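Local coordinates for phosphate ABC transporter, phosphate-binding protein (Clostridium perfringens, PDB 4Q8R) that probably captures phosphate with high affinity outside the cell membrane and delivers it to an ABC-type transporter for import, at residues 83-88 and 181-186; 119-124 and 167-172. All blocks are in the same frame, centred on the assembly; numbering follows the deposited sequence.

Interaction 1: residues 83-88 and 181-186; sequences LITHKN and SVSAVK. With ZN (zinc ion), chain E.
Leu-83 opens the pairing with its carbonyl, which takes the N-H of Val-185 almost along the C=O axis, Leu-83 O to Val-185 N being 2.9 Å. The same oxygen receives a CA-H...O contact from Ala-184. Beside this bond Leu-83 CB packs tightly on Val-185 CG2, at 3.5 Å, and a water takes the N-H of Leu-83 and donates to Val-185 O. Ile-84 stands in a non-hydrogen-bonded pair with Ala-184. Its CG2 lies anti to the carbonyl carbon and meets Val-182 CG2 at 4.0 Å, the two side chains crossing obliquely on the face lined by helix 156-164. Thr-85 and Ser-183 form the hydrogen-bonded pair: Thr-85 N to Ser-183 O is 2.8 Å, in the carbonyl plane, whereas Ser-183 N reaches Thr-85 O at 3.0 Å from above the plane of the Thr-85 carbonyl. Antiparallel pairing of strand 71-86 with 182-187 is part of the mixed sheet in one lobe of a periplasmic-binding-protein fold; strand 93-94 lies beyond 182-187. On the face opposite Ile-84, Thr-85 OG1 touches Ser-183 CB, while its CG2 crosses Val-185 CG1 at about a right angle, 3.7 Å away. His-86 sends CB away from the partner strand, with CG anti to the backbone N (chi1 -158°). NE2 binds a zinc ion at 2.1 Å, with two waters on the metal, and Val-163 O accepts from ND1, which fixes the ring's rotation. Lys-87, bent at chi2 (74°), lays CD against Ser-183 OG at 3.6 Å; its backbone N donates to a water that in turn donates to Ser-181 O.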
# COMPACT_ATOMS: atom_id res chain seq x y z
N LEU A 83 -9.15 -1.01 -5.57
CA LEU A 83 -9.16 -1.90 -6.73
C LEU A 83 -9.35 -0.97 -7.89
O LEU A 83 -10.47 -0.36 -8.01
CB LEU A 83 -10.35 -2.84 -6.74
CG LEU A 83 -10.26 -4.16 -6.04
CD1 LEU A 83 -9.21 -4.97 -6.71
CD2 LEU A 83 -10.00 -3.96 -4.57
N ILE A 84 -8.33 -0.82 -8.69
CA ILE A 84 -8.38 0.14 -9.80
C ILE A 84 -8.61 -0.53 -11.13
O ILE A 84 -8.04 -1.62 -11.41
CB ILE A 84 -7.14 1.03 -9.83
CG1 ILE A 84 -5.82 0.23 -9.82
CG2 ILE A 84 -7.18 1.97 -8.63
CD1 ILE A 84 -4.67 1.06 -10.29
N THR A 85 -9.40 0.14 -11.96
CA THR A 85 -9.62 -0.26 -13.32
C THR A 85 -9.16 0.88 -14.21
O THR A 85 -8.88 2.01 -13.77
CB THR A 85 -11.09 -0.59 -13.60
OG1 THR A 85 -11.84 0.63 -13.52
CG2 THR A 85 -11.69 -1.59 -12.65
N HIS A 86 -9.03 0.57 -15.49
CA HIS A 86 -8.91 1.63 -16.49
C HIS A 86 -10.13 2.58 -16.40
O HIS A 86 -11.24 2.18 -16.06
CB HIS A 86 -8.83 1.00 -17.87
CG HIS A 86 -8.22 1.84 -18.91
ND1 HIS A 86 -6.86 1.95 -19.09
CD2 HIS A 86 -8.80 2.63 -19.85
CE1 HIS A 86 -6.62 2.72 -20.14
NE2 HIS A 86 -7.78 3.19 -20.57
N LYS A 87 -9.90 3.81 -16.79
CA LYS A 87 -10.89 4.84 -16.76
C LYS A 87 -12.03 4.39 -17.70
O LYS A 87 -11.79 3.76 -18.73
CB LYS A 87 -10.20 6.16 -17.18
CG LYS A 87 -11.00 7.35 -16.93
CD LYS A 87 -11.07 7.70 -15.45
CE LYS A 87 -11.39 9.19 -15.31
NZ LYS A 87 -11.55 9.47 -13.86
N ASN A 88 -13.27 4.64 -17.33
CA ASN A 88 -14.41 4.30 -18.20
C ASN A 88 -14.74 2.82 -18.42
O ASN A 88 -15.50 2.48 -19.28
CB ASN A 88 -14.28 5.04 -19.55
CG ASN A 88 -14.19 6.55 -19.37
OD1 ASN A 88 -14.84 7.10 -18.48
ND2 ASN A 88 -13.35 7.21 -20.16
N SER A 181 -6.61 9.46 -13.33
CA SER A 181 -6.16 8.71 -14.48
C SER A 181 -6.64 7.26 -14.47
O SER A 181 -6.51 6.59 -15.46
CB SER A 181 -4.62 8.72 -14.57
OG SER A 181 -4.03 7.88 -13.60
N VAL A 182 -7.15 6.81 -13.33
CA VAL A 182 -7.66 5.46 -13.10
C VAL A 182 -8.95 5.55 -12.30
O VAL A 182 -9.32 6.64 -11.82
CB VAL A 182 -6.61 4.55 -12.38
CG1 VAL A 182 -5.36 4.34 -13.23
CG2 VAL A 182 -6.24 5.10 -11.02
N SER A 183 -9.71 4.46 -12.24
CA SER A 183 -10.97 4.41 -11.51
C SER A 183 -10.93 3.41 -10.37
O SER A 183 -10.71 2.20 -10.60
CB SER A 183 -12.10 4.01 -12.47
OG SER A 183 -12.28 5.06 -13.40
N ALA A 184 -11.14 3.86 -9.15
CA ALA A 184 -11.26 2.94 -8.02
C ALA A 184 -12.72 2.46 -7.96
O ALA A 184 -13.62 3.28 -7.93
CB ALA A 184 -10.89 3.61 -6.72
N VAL A 185 -12.96 1.16 -7.96
CA VAL A 185 -14.29 0.62 -7.86
C VAL A 185 -14.85 0.77 -6.46
O VAL A 185 -14.09 0.82 -5.51
CB VAL A 185 -14.37 -0.87 -8.31
CG1 VAL A 185 -13.82 -1.06 -9.71
CG2 VAL A 185 -13.64 -1.78 -7.35
N LYS A 186 -16.17 0.88 -6.31
CA LYS A 186 -16.77 0.72 -4.99
C LYS A 186 -16.56 -0.72 -4.58
O LYS A 186 -16.54 -1.61 -5.43
CB LYS A 186 -18.26 1.01 -5.00
CG LYS A 186 -18.54 2.46 -5.29
CD LYS A 186 -20.06 2.69 -5.40
CE LYS A 186 -20.30 4.11 -5.89
NZ LYS A 186 -21.75 4.30 -6.13
ZN ZN E . -8.12 4.25 -22.31
O HOH W 1 -11.52 0.38 -4.68
O HOH W 2 -7.00 4.38 -17.06
O HOH W 3 -6.72 3.31 -23.71
O HOH W 4 -9.74 3.73 -23.31

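Interaction 2: residues 119-124 and 167-172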
# COMPACT_ATOMS: atom_id res chain seq x y z
N PRO A 119 -11.68 -10.11 -22.13
CA PRO A 119 -10.91 -10.82 -21.04
C PRO A 119 -10.45 -9.84 -19.96
O PRO A 119 -10.04 -8.72 -20.26
CB PRO A 119 -9.71 -11.41 -21.77
CG PRO A 119 -9.60 -10.67 -23.04
CD PRO A 119 -10.95 -10.11 -23.41
N ILE A 120 -10.42 -10.28 -18.73
CA ILE A 120 -9.89 -9.50 -17.65
C ILE A 120 -8.38 -9.69 -17.60
O ILE A 120 -7.91 -10.84 -17.67
CB ILE A 120 -10.51 -9.91 -16.29
CG1 ILE A 120 -12.03 -9.80 -16.28
CG2 ILE A 120 -9.87 -9.13 -15.11
CD1 ILE A 120 -12.71 -10.35 -15.09
N VAL A 121 -7.62 -8.60 -17.53
CA VAL A 121 -6.19 -8.67 -17.39
C VAL A 121 -5.97 -8.44 -15.89
O VAL A 121 -6.03 -7.29 -15.39
CB VAL A 121 -5.45 -7.66 -18.29
CG1 VAL A 121 -3.94 -7.62 -18.01
CG2 VAL A 121 -5.74 -7.96 -19.77
N VAL A 122 -5.71 -9.51 -15.19
CA VAL A 122 -5.51 -9.49 -13.72
C VAL A 122 -4.09 -9.07 -13.43
O VAL A 122 -3.13 -9.67 -13.93
CB VAL A 122 -5.83 -10.87 -13.08
CG1 VAL A 122 -5.59 -10.84 -11.60
CG2 VAL A 122 -7.23 -11.31 -13.36
N VAL A 123 -3.93 -8.05 -12.58
CA VAL A 123 -2.63 -7.56 -12.20
C VAL A 123 -2.44 -7.68 -10.69
O VAL A 123 -3.26 -7.21 -9.91
CB VAL A 123 -2.32 -6.09 -12.68
CG1 VAL A 123 -0.86 -5.76 -12.53
CG2 VAL A 123 -2.77 -5.88 -14.12
N SER A 124 -1.31 -8.30 -10.33
CA SER A 124 -0.91 -8.51 -8.95
C SER A 124 0.43 -7.85 -8.75
O SER A 124 1.17 -7.55 -9.72
CB SER A 124 -0.75 -10.00 -8.57
OG SER A 124 -2.00 -10.63 -8.56
N GLU A 167 -7.11 -1.17 -21.20
CA GLU A 167 -8.52 -1.05 -20.93
C GLU A 167 -9.13 -2.14 -20.08
O GLU A 167 -10.12 -1.91 -19.36
CB GLU A 167 -9.36 -0.94 -22.27
CG GLU A 167 -9.05 0.31 -23.05
CD GLU A 167 -9.86 0.44 -24.30
OE1 GLU A 167 -10.63 -0.48 -24.59
OE2 GLU A 167 -9.77 1.44 -24.97
N ASN A 168 -8.58 -3.37 -20.18
CA ASN A 168 -9.18 -4.47 -19.53
C ASN A 168 -8.53 -4.90 -18.24
O ASN A 168 -8.87 -5.93 -17.72
CB ASN A 168 -9.23 -5.62 -20.50
CG ASN A 168 -10.13 -5.30 -21.67
OD1 ASN A 168 -11.22 -4.81 -21.47
ND2 ASN A 168 -9.68 -5.57 -22.85
N ALA A 169 -7.57 -4.10 -17.75
CA ALA A 169 -6.84 -4.47 -16.56
C ALA A 169 -7.58 -4.14 -15.25
O ALA A 169 -8.40 -3.18 -15.15
CB ALA A 169 -5.53 -3.76 -16.59
N ILE A 170 -7.19 -4.84 -14.19
CA ILE A 170 -7.62 -4.56 -12.85
C ILE A 170 -6.37 -4.76 -11.98
O ILE A 170 -5.57 -5.73 -12.18
CB ILE A 170 -8.79 -5.42 -12.42
CG1 ILE A 170 -9.28 -5.00 -11.05
CG2 ILE A 170 -8.48 -6.97 -12.44
CD1 ILE A 170 -10.61 -5.60 -10.62
N GLY A 171 -6.15 -3.85 -11.02
CA GLY A 171 -5.04 -3.99 -10.06
C GLY A 171 -5.45 -3.44 -8.72
O GLY A 171 -6.56 -2.98 -8.56
N TYR A 172 -4.54 -3.50 -7.75
CA TYR A 172 -4.79 -2.95 -6.42
C TYR A 172 -3.63 -2.08 -6.01
O TYR A 172 -2.49 -2.33 -6.31
CB TYR A 172 -5.08 -4.05 -5.42
CG TYR A 172 -4.04 -5.18 -5.41
CD1 TYR A 172 -2.79 -5.02 -4.78
CD2 TYR A 172 -4.32 -6.42 -6.00
CE1 TYR A 172 -1.88 -6.08 -4.73
CE2 TYR A 172 -3.39 -7.43 -5.99
CZ TYR A 172 -2.20 -7.25 -5.38
OH TYR A 172 -1.27 -8.27 -5.33
O HOH W 5 -2.35 -10.77 -5.62
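Strands 121-124 and 169-172 run parallel, their axes 19° apart and 4.8 Å at closest approach, with Val-121 beside Ala-169 and Val-122 beside Ile-170. Three backbone bonds zigzag between them. Val-121 N gives a straight bond to Asn-168 O, 3.0 Å, although it sits well above the carbonyl plane; that oxygen also accepts from the indole of Trp-110. Ile-170 N donates to Val-121 O in the carbonyl plane, and Val-123 N meets Ile-170 O at 2.9 Å, nearly along the C=O axis but bent at the hydrogen (137°). Val-123 CB and CG2 lie close beside the acceptor, CB 3.3 Å from Ile-170 O. Side by side and pointing the same way, Ile-120 and Ile-170 touch through their CG2 methyls at 3.7 Å. On the other face Val-121 CB rests against Ala-169 CB, and Val-123 CG2 reaches the same methyl. Asn-168 CB presses on Pro-119 O at 3.2 Å, a carbonyl buried here with no hydrogen-bond partner in the model. Tyr-172, with CG in the crowded position between backbone N and carbonyl carbon (chi1 51°), swings its ring back so that OH lies 3.6 Å from Ser-124 CA. A water links Tyr-172 OH, at 2.7 Å, to Ser-124 OG; the phenol oxygen also accepts from Arg-125 N, and Ser-124 OG bonds to Ser-150. The pair belongs to the parallel part of a binding-protein lobe: strand 151-153 continues the sheet beyond 121-125, helix 96-103 packs on Ile-120 and Val-122, and Phe-135 of helix 130-139 stacks on the Tyr-172 ring.

Overall arrangement
From the N terminus the chain first builds strands 6-10, 34-38 and 55-58, then enters this region along the long strand 71-86, whose end supplies the first half of interaction 1. Strand 121-125 follows, and after strand 151-153 and helix 156-164 the chain returns as 169-174, closing the shorter loop through interaction 2. Strand 182-187 comes next and closes the longer loop, so interaction 2 nests inside interaction 1. Their centres lie about 10 Å apart in one sheet, joined where strand 71-86 runs antiparallel to 169-174: Ile-84 N probably hydrogen-bonds Gly-171 O, at 2.8 Å. They are two of the four pairings in the strand order 151-153, 121-125, 169-174, 71-86, 182-187.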